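Local coordinates for MJ fibrillarin homologue (Methanocaldococcus jannaschii, PDB 1FBN), which probably transfers methyl groups from S-adenosyl-L-methionine to ribose 2'-hydroxyls of rRNA and tRNA, at sites chosen by a guide RNA, at residues Lys68-Lys73 with Ala93-Lys98; Glu136-Val141 with Lys165-Lys170. One frame throughout, in Å; residues are numbered along the deposited sequence.

Contact 1 of 2, residues Lys68-Lys73 with Ala93-Lys98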
ATOM      1  N   LYS A  68      -9.701  -8.277   3.861  1.00 19.48           N
ATOM      2  CA  LYS A  68      -9.755  -8.953   5.165  1.00 19.42           C
ATOM      3  C   LYS A  68      -8.371  -9.222   5.757  1.00 19.42           C
ATOM      4  O   LYS A  68      -8.221  -9.341   6.976  1.00 20.14           O
ATOM      5  CB  LYS A  68     -10.536 -10.270   5.067  1.00 17.43           C
ATOM      6  CG  LYS A  68     -11.965 -10.122   4.568  1.00 15.85           C
ATOM      7  CD  LYS A  68     -12.783  -9.210   5.463  1.00 16.16           C
ATOM      8  CE  LYS A  68     -14.144  -8.954   4.853  1.00 20.60           C
ATOM      9  NZ  LYS A  68     -14.896  -7.927   5.611  1.00 25.69           N
ATOM     10  N   VAL A  69      -7.368  -9.342   4.892  1.00 19.32           N
ATOM     11  CA  VAL A  69      -5.999  -9.595   5.329  1.00 20.00           C
ATOM     12  C   VAL A  69      -5.158  -8.330   5.159  1.00 20.11           C
ATOM     13  O   VAL A  69      -4.829  -7.941   4.037  1.00 20.45           O
ATOM     14  CB  VAL A  69      -5.339 -10.746   4.515  1.00 20.15           C
ATOM     15  CG1 VAL A  69      -3.969 -11.087   5.091  1.00 18.72           C
ATOM     16  CG2 VAL A  69      -6.237 -11.973   4.506  1.00 20.32           C
HETATM   17  N   MSE A  70      -4.863  -7.662   6.270  1.00 20.24           N
HETATM   18  CA  MSE A  70      -4.038  -6.454   6.253  1.00 19.19           C
HETATM   19  C   MSE A  70      -2.837  -6.739   7.149  1.00 19.93           C
HETATM   20  O   MSE A  70      -2.913  -6.610   8.374  1.00 21.20           O
HETATM   21  CB  MSE A  70      -4.830  -5.240   6.753  1.00 19.39           C
HETATM   22  CG  MSE A  70      -3.998  -3.969   6.899  1.00 18.46           C
HETATM   23 SE   MSE A  70      -3.097  -3.523   5.408  1.00 11.94          SE
HETATM   24  CE  MSE A  70      -2.851  -1.785   5.717  1.00 19.05           C
ATOM     25  N   PRO A  71      -1.718  -7.170   6.542  1.00 19.79           N
ATOM     26  CA  PRO A  71      -0.463  -7.508   7.222  1.00 22.08           C
ATOM     27  C   PRO A  71       0.389  -6.358   7.773  1.00 23.83           C
ATOM     28  O   PRO A  71       1.269  -6.589   8.600  1.00 26.55           O
ATOM     29  CB  PRO A  71       0.281  -8.308   6.159  1.00 20.81           C
ATOM     30  CG  PRO A  71      -0.136  -7.634   4.896  1.00 20.03           C
ATOM     31  CD  PRO A  71      -1.618  -7.445   5.096  1.00 18.89           C
ATOM     32  N   ILE A  72       0.144  -5.134   7.319  1.00 24.63           N
ATOM     33  CA  ILE A  72       0.912  -3.990   7.796  1.00 27.16           C
ATOM     34  C   ILE A  72       0.516  -3.654   9.230  1.00 29.35           C
ATOM     35  O   ILE A  72      -0.617  -3.261   9.493  1.00 31.91           O
ATOM     36  CB  ILE A  72       0.720  -2.755   6.880  1.00 27.72           C
ATOM     37  CG1 ILE A  72       1.236  -3.072   5.472  1.00 26.20           C
ATOM     38  CG2 ILE A  72       1.444  -1.534   7.465  1.00 27.56           C
ATOM     39  CD1 ILE A  72       0.997  -1.978   4.451  1.00 24.56           C
ATOM     40  N   LYS A  73       1.462  -3.831  10.149  1.00 30.10           N
ATOM     41  CA  LYS A  73       1.247  -3.563  11.570  1.00 30.01           C
ATOM     42  C   LYS A  73       2.061  -2.342  12.021  1.00 28.00           C
ATOM     43  O   LYS A  73       2.775  -1.735  11.221  1.00 24.46           O
ATOM     44  CB  LYS A  73       1.657  -4.789  12.393  1.00 32.82           C
ATOM     45  CG  LYS A  73       1.019  -6.101  11.960  1.00 35.66           C
ATOM     46  CD  LYS A  73      -0.469  -6.145  12.259  1.00 40.19           C
ATOM     47  CE  LYS A  73      -1.048  -7.526  11.976  1.00 42.30           C
ATOM     48  NZ  LYS A  73      -2.463  -7.641  12.428  1.00 44.80           N
ATOM     49  N   ALA A  93       2.758   5.067   6.766  1.00 19.75           N
ATOM     50  CA  ALA A  93       3.696   5.544   7.784  1.00 20.08           C
ATOM     51  C   ALA A  93       2.969   5.786   9.109  1.00 21.48           C
ATOM     52  O   ALA A  93       3.542   5.604  10.185  1.00 22.44           O
ATOM     53  CB  ALA A  93       4.375   6.816   7.315  1.00 19.43           C
ATOM     54  N   ASP A  94       1.712   6.214   9.022  1.00 22.03           N
ATOM     55  CA  ASP A  94       0.892   6.443  10.208  1.00 21.35           C
ATOM     56  C   ASP A  94       0.636   5.112  10.903  1.00 22.27           C
ATOM     57  O   ASP A  94       0.730   5.014  12.122  1.00 25.79           O
ATOM     58  CB  ASP A  94      -0.458   7.056   9.827  1.00 18.93           C
ATOM     59  CG  ASP A  94      -0.369   8.530   9.502  1.00 19.90           C
ATOM     60  OD1 ASP A  94       0.680   9.158   9.758  1.00 22.45           O
ATOM     61  OD2 ASP A  94      -1.371   9.072   8.994  1.00 20.31           O
ATOM     62  N   ILE A  95       0.293   4.095  10.111  1.00 20.20           N
ATOM     63  CA  ILE A  95       0.011   2.755  10.621  1.00 19.75           C
ATOM     64  C   ILE A  95       1.254   2.155  11.273  1.00 18.83           C
ATOM     65  O   ILE A  95       1.230   1.776  12.442  1.00 18.42           O
ATOM     66  CB  ILE A  95      -0.470   1.814   9.484  1.00 17.97           C
ATOM     67  CG1 ILE A  95      -1.726   2.390   8.826  1.00 16.93           C
ATOM     68  CG2 ILE A  95      -0.752   0.415  10.028  1.00 15.02           C
ATOM     69  CD1 ILE A  95      -2.031   1.797   7.471  1.00 17.12           C
ATOM     70  N   ALA A  96       2.333   2.070  10.503  1.00 19.88           N
ATOM     71  CA  ALA A  96       3.590   1.519  10.991  1.00 20.72           C
ATOM     72  C   ALA A  96       4.442   2.597  11.680  1.00 22.71           C
ATOM     73  O   ALA A  96       5.589   2.848  11.295  1.00 21.72           O
ATOM     74  CB  ALA A  96       4.346   0.883   9.845  1.00 16.63           C
ATOM     75  N   ASP A  97       3.874   3.214  12.714  1.00 24.35           N
ATOM     76  CA  ASP A  97       4.553   4.271  13.458  1.00 25.80           C
ATOM     77  C   ASP A  97       5.766   3.779  14.246  1.00 27.05           C
ATOM     78  O   ASP A  97       6.638   4.570  14.603  1.00 29.71           O
ATOM     79  CB  ASP A  97       3.565   5.011  14.370  1.00 30.08           C
ATOM     80  CG  ASP A  97       2.934   4.111  15.429  1.00 29.94           C
ATOM     81  OD1 ASP A  97       2.489   2.992  15.096  1.00 32.16           O
ATOM     82  OD2 ASP A  97       2.867   4.541  16.600  1.00 32.56           O
ATOM     83  N   LYS A  98       5.813   2.474  14.508  1.00 26.38           N
ATOM     84  CA  LYS A  98       6.930   1.855  15.224  1.00 25.14           C
ATOM     85  C   LYS A  98       7.789   1.066  14.223  1.00 26.06           C
ATOM     86  O   LYS A  98       8.660   0.284  14.615  1.00 25.90           O
ATOM     87  CB  LYS A  98       6.413   0.903  16.306  1.00 26.96           C
ATOM     88  CG  LYS A  98       5.470   1.509  17.336  1.00 31.51           C
ATOM     89  CD  LYS A  98       6.187   2.399  18.338  1.00 36.89           C
ATOM     90  CE  LYS A  98       6.358   3.818  17.820  1.00 41.92           C
ATOM     91  NZ  LYS A  98       7.128   4.674  18.770  1.00 45.61           N
TER
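Ile95, the last residue of helix 87-95, meets the loop 68-73 with two branches. Ile95 CD1 and the CE of selenomethionine Met70 come tip to tip, 4.1 Å apart. CG of Met70 lies anti to the backbone N (chi1 174°), and the chain then bends at chi2 before reaching CE. The other branch of Ile95 crosses the Ile72 side chain at about a right angle, the two CG2 methyls 3.9 Å apart, and the same Ile95 CG2 lies 3.7 Å from Ile72 O. Thr88, predicted to bind S-adenosyl-L-methionine, lies in the first turn of the same helix, its side chain about 7 Å from that of Ile72. Ile13 of strand 13-17 touches both Met70 and Ile95, bringing in the N-terminal sheet. Ala96 follows, having left helical geometry as the centre of an inverse gamma turn whose bond, Asp97 N to Ile95 O, is weak. Ala96 CB rests 3.3 Å from Lys73 O, and Ala96 CA makes a CH...O contact with that oxygen, bent to 126° at the hydrogen. Between 68-73 and 93-98 the contact is thus apolar packing and CH...O approach; the polar link comes one residue on, where Arg74 bonds to the Lys98 backbone and forms a salt bridge with Asp97.

Contact 2 of 2, residues Glu136-Val141 with Lys165-Lys170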
ATOM      1  N   GLU A 136      20.654  -3.525  -6.279  1.00 23.42           N
ATOM      2  CA  GLU A 136      21.288  -2.219  -6.145  1.00 23.65           C
ATOM      3  C   GLU A 136      21.036  -1.543  -4.801  1.00 23.15           C
ATOM      4  O   GLU A 136      21.869  -0.766  -4.334  1.00 24.78           O
ATOM      5  CB  GLU A 136      20.885  -1.294  -7.295  1.00 24.31           C
ATOM      6  CG  GLU A 136      21.484  -1.686  -8.643  1.00 29.89           C
ATOM      7  CD  GLU A 136      21.269  -0.633  -9.727  1.00 33.93           C
ATOM      8  OE1 GLU A 136      20.316   0.165  -9.614  1.00 35.97           O
ATOM      9  OE2 GLU A 136      22.054  -0.605 -10.701  1.00 34.57           O
ATOM     10  N   TYR A 137      19.890  -1.816  -4.185  1.00 20.71           N
ATOM     11  CA  TYR A 137      19.586  -1.230  -2.879  1.00 22.30           C
ATOM     12  C   TYR A 137      19.526  -2.257  -1.738  1.00 22.43           C
ATOM     13  O   TYR A 137      19.020  -1.966  -0.651  1.00 22.12           O
ATOM     14  CB  TYR A 137      18.304  -0.384  -2.931  1.00 19.34           C
ATOM     15  CG  TYR A 137      17.121  -1.019  -3.631  1.00 20.18           C
ATOM     16  CD1 TYR A 137      16.260  -1.877  -2.949  1.00 19.32           C
ATOM     17  CD2 TYR A 137      16.832  -0.717  -4.965  1.00 19.03           C
ATOM     18  CE1 TYR A 137      15.136  -2.416  -3.577  1.00 22.16           C
ATOM     19  CE2 TYR A 137      15.712  -1.250  -5.602  1.00 18.83           C
ATOM     20  CZ  TYR A 137      14.868  -2.098  -4.905  1.00 21.91           C
ATOM     21  OH  TYR A 137      13.753  -2.623  -5.529  1.00 22.18           O
ATOM     22  N   ALA A 138      20.101  -3.436  -1.974  1.00 23.98           N
ATOM     23  CA  ALA A 138      20.113  -4.511  -0.984  1.00 23.72           C
ATOM     24  C   ALA A 138      20.971  -4.228   0.256  1.00 24.84           C
ATOM     25  O   ALA A 138      20.801  -4.881   1.285  1.00 24.97           O
ATOM     26  CB  ALA A 138      20.516  -5.830  -1.635  1.00 22.81           C
ATOM     27  N   ASN A 139      21.903  -3.282   0.155  1.00 24.50           N
ATOM     28  CA  ASN A 139      22.737  -2.927   1.305  1.00 27.95           C
ATOM     29  C   ASN A 139      22.085  -1.810   2.135  1.00 31.32           C
ATOM     30  O   ASN A 139      22.692  -1.291   3.074  1.00 34.41           O
ATOM     31  CB  ASN A 139      24.147  -2.500   0.871  1.00 26.20           C
ATOM     32  CG  ASN A 139      25.078  -3.684   0.612  1.00 27.12           C
ATOM     33  OD1 ASN A 139      24.773  -4.826   0.953  1.00 27.84           O
ATOM     34  ND2 ASN A 139      26.230  -3.404   0.019  1.00 28.36           N
ATOM     35  N   ILE A 140      20.856  -1.434   1.775  1.00 31.38           N
ATOM     36  CA  ILE A 140      20.119  -0.384   2.487  1.00 31.11           C
ATOM     37  C   ILE A 140      18.838  -0.956   3.087  1.00 30.58           C
ATOM     38  O   ILE A 140      18.522  -0.725   4.257  1.00 30.28           O
ATOM     39  CB  ILE A 140      19.701   0.777   1.544  1.00 31.44           C
ATOM     40  CG1 ILE A 140      20.906   1.311   0.774  1.00 30.55           C
ATOM     41  CG2 ILE A 140      19.059   1.905   2.351  1.00 33.16           C
ATOM     42  CD1 ILE A 140      20.540   2.329  -0.285  1.00 31.07           C
ATOM     43  N   VAL A 141      18.093  -1.685   2.259  1.00 27.16           N
ATOM     44  CA  VAL A 141      16.833  -2.284   2.671  1.00 25.82           C
ATOM     45  C   VAL A 141      17.040  -3.580   3.446  1.00 27.01           C
ATOM     46  O   VAL A 141      17.542  -4.567   2.910  1.00 26.43           O
ATOM     47  CB  VAL A 141      15.902  -2.545   1.448  1.00 24.46           C
ATOM     48  CG1 VAL A 141      14.572  -3.146   1.897  1.00 22.83           C
ATOM     49  CG2 VAL A 141      15.657  -1.253   0.684  1.00 20.65           C
ATOM     50  N   LYS A 165      12.224 -12.300  -3.153  1.00 20.85           N
ATOM     51  CA  LYS A 165      13.383 -13.182  -2.998  1.00 21.74           C
ATOM     52  C   LYS A 165      14.474 -12.443  -2.240  1.00 22.16           C
ATOM     53  O   LYS A 165      15.084 -12.982  -1.321  1.00 24.54           O
ATOM     54  CB  LYS A 165      13.943 -13.608  -4.360  1.00 22.35           C
ATOM     55  CG  LYS A 165      13.093 -14.585  -5.167  1.00 23.87           C
ATOM     56  CD  LYS A 165      13.769 -14.836  -6.519  1.00 30.15           C
ATOM     57  CE  LYS A 165      12.938 -15.695  -7.461  1.00 29.96           C
ATOM     58  NZ  LYS A 165      12.865 -17.106  -7.014  1.00 37.58           N
ATOM     59  N   TRP A 166      14.705 -11.194  -2.625  1.00 19.73           N
ATOM     60  CA  TRP A 166      15.725 -10.376  -1.995  1.00 20.45           C
ATOM     61  C   TRP A 166      15.418  -9.882  -0.588  1.00 22.01           C
ATOM     62  O   TRP A 166      16.244 -10.037   0.311  1.00 22.50           O
ATOM     63  CB  TRP A 166      16.047  -9.163  -2.874  1.00 19.39           C
ATOM     64  CG  TRP A 166      16.999  -9.462  -3.979  1.00 21.86           C
ATOM     65  CD1 TRP A 166      16.687  -9.853  -5.248  1.00 20.98           C
ATOM     66  CD2 TRP A 166      18.434  -9.420  -3.911  1.00 21.22           C
ATOM     67  NE1 TRP A 166      17.836 -10.062  -5.975  1.00 22.66           N
ATOM     68  CE2 TRP A 166      18.922  -9.806  -5.179  1.00 21.80           C
ATOM     69  CE3 TRP A 166      19.353  -9.099  -2.900  1.00 21.93           C
ATOM     70  CZ2 TRP A 166      20.292  -9.881  -5.467  1.00 20.89           C
ATOM     71  CZ3 TRP A 166      20.715  -9.172  -3.186  1.00 20.15           C
ATOM     72  CH2 TRP A 166      21.169  -9.561  -4.460  1.00 20.54           C
ATOM     73  N   PHE A 167      14.214  -9.344  -0.388  1.00 21.00           N
ATOM     74  CA  PHE A 167      13.847  -8.741   0.892  1.00 20.09           C
ATOM     75  C   PHE A 167      12.725  -9.307   1.761  1.00 21.83           C
ATOM     76  O   PHE A 167      12.703  -9.047   2.964  1.00 21.78           O
ATOM     77  CB  PHE A 167      13.553  -7.256   0.660  1.00 19.54           C
ATOM     78  CG  PHE A 167      14.578  -6.564  -0.184  1.00 19.35           C
ATOM     79  CD1 PHE A 167      15.865  -6.359   0.292  1.00 21.93           C
ATOM     80  CD2 PHE A 167      14.267  -6.149  -1.470  1.00 19.48           C
ATOM     81  CE1 PHE A 167      16.832  -5.749  -0.505  1.00 23.59           C
ATOM     82  CE2 PHE A 167      15.225  -5.539  -2.274  1.00 21.29           C
ATOM     83  CZ  PHE A 167      16.510  -5.340  -1.791  1.00 20.68           C
ATOM     84  N   LEU A 168      11.801 -10.066   1.186  1.00 22.28           N
ATOM     85  CA  LEU A 168      10.683 -10.566   1.975  1.00 23.27           C
ATOM     86  C   LEU A 168      10.947 -11.778   2.867  1.00 26.27           C
ATOM     87  O   LEU A 168      11.386 -12.831   2.402  1.00 28.65           O
ATOM     88  CB  LEU A 168       9.468 -10.801   1.076  1.00 19.81           C
ATOM     89  CG  LEU A 168       8.105 -10.913   1.758  1.00 18.87           C
ATOM     90  CD1 LEU A 168       7.872  -9.731   2.692  1.00 19.04           C
ATOM     91  CD2 LEU A 168       7.030 -10.973   0.694  1.00 17.88           C
ATOM     92  N   LYS A 169      10.668 -11.609   4.159  1.00 26.83           N
ATOM     93  CA  LYS A 169      10.837 -12.668   5.150  1.00 27.20           C
ATOM     94  C   LYS A 169       9.895 -13.804   4.798  1.00 29.02           C
ATOM     95  O   LYS A 169       8.845 -13.569   4.203  1.00 28.01           O
ATOM     96  CB  LYS A 169      10.447 -12.162   6.544  1.00 25.86           C
ATOM     97  CG  LYS A 169      11.304 -11.044   7.099  1.00 27.21           C
ATOM     98  CD  LYS A 169      10.798 -10.628   8.464  1.00 26.72           C
ATOM     99  CE  LYS A 169      11.686  -9.573   9.084  1.00 28.87           C
ATOM    100  NZ  LYS A 169      11.133  -9.134  10.391  1.00 28.89           N
ATOM    101  N   LYS A 170      10.266 -15.031   5.159  1.00 31.24           N
ATOM    102  CA  LYS A 170       9.404 -16.186   4.901  1.00 32.74           C
ATOM    103  C   LYS A 170       8.214 -16.014   5.844  1.00 29.79           C
ATOM    104  O   LYS A 170       8.392 -15.775   7.038  1.00 32.66           O
ATOM    105  CB  LYS A 170      10.137 -17.499   5.196  1.00 36.53           C
ATOM    106  CG  LYS A 170       9.399 -18.736   4.693  1.00 44.63           C
ATOM    107  CD  LYS A 170       9.051 -19.714   5.814  1.00 49.35           C
ATOM    108  CE  LYS A 170      10.293 -20.371   6.406  1.00 52.86           C
ATOM    109  NZ  LYS A 170       9.946 -21.400   7.431  1.00 54.02           N
TER
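The Phe167 ring has Val141 over one face, Ala138 at its edge and Tyr137 beside it in a displaced, near-parallel pair. CG of Tyr137 sits between the backbone N and the carbonyl carbon (chi1 47°), and the CD1-CE1 side of its ring meets Phe167 CE2 and CZ, most closely at 3.4 Å between Tyr137 CE1 and Phe167 CE2. The two planes are within 17° of parallel, but a 5.5 Å centroid separation leaves little of one ring over the other. Val141 CG1, anti to its own backbone N, makes a CH-pi contact 4.1 Å from the Phe167 centroid and 24° off the ring normal. The opposite face is covered within its own segment by Trp166 CB, over the ring centre. Ala138 CA approaches Phe167 CE1 to 3.5 Å, while Ala138 CB lies 3.7 Å from Trp166 CZ3. An alanine in place of Phe167 would probably leave a gap between Tyr137 and Val141 and deprive the Val141 methyl of its aromatic face. Tyr137 O accepts from both Ile140 N and Val141 N, closing the turn that carries Ala138 and Val141. Tyr137 also lies beside Ala131, predicted to bind S-adenosyl-L-methionine, and its OH is hydrogen-bonded to Asn163 on helix 156-167. The cluster joins that helix's C-terminal end to the loop before strand 144-149, with Leu79 of strand 77-81 touching Val141 and Phe167, and Ile127 of strand 124-128 touching Tyr137 and Val141.

Both contacts set a loop that runs into a strand of the seven-stranded sheet against the C-terminal end of a helix, but the helices differ: 87-95 in contact 1, 156-167 in contact 2. The strands entered, 77-81 and 144-149, are neighbours in that sheet. Contact 1 lies about 9 Å from the centre of the chain and contact 2 about 18 Å, measured from their centres. Both are largely buried, although Trp166 in contact 2 is exposed. Deeper in, aliphatic methyls and two carbonyl oxygens do the packing; farther out, aromatic rings dominate. The two do not touch, their nearest atoms being about 8 Å apart.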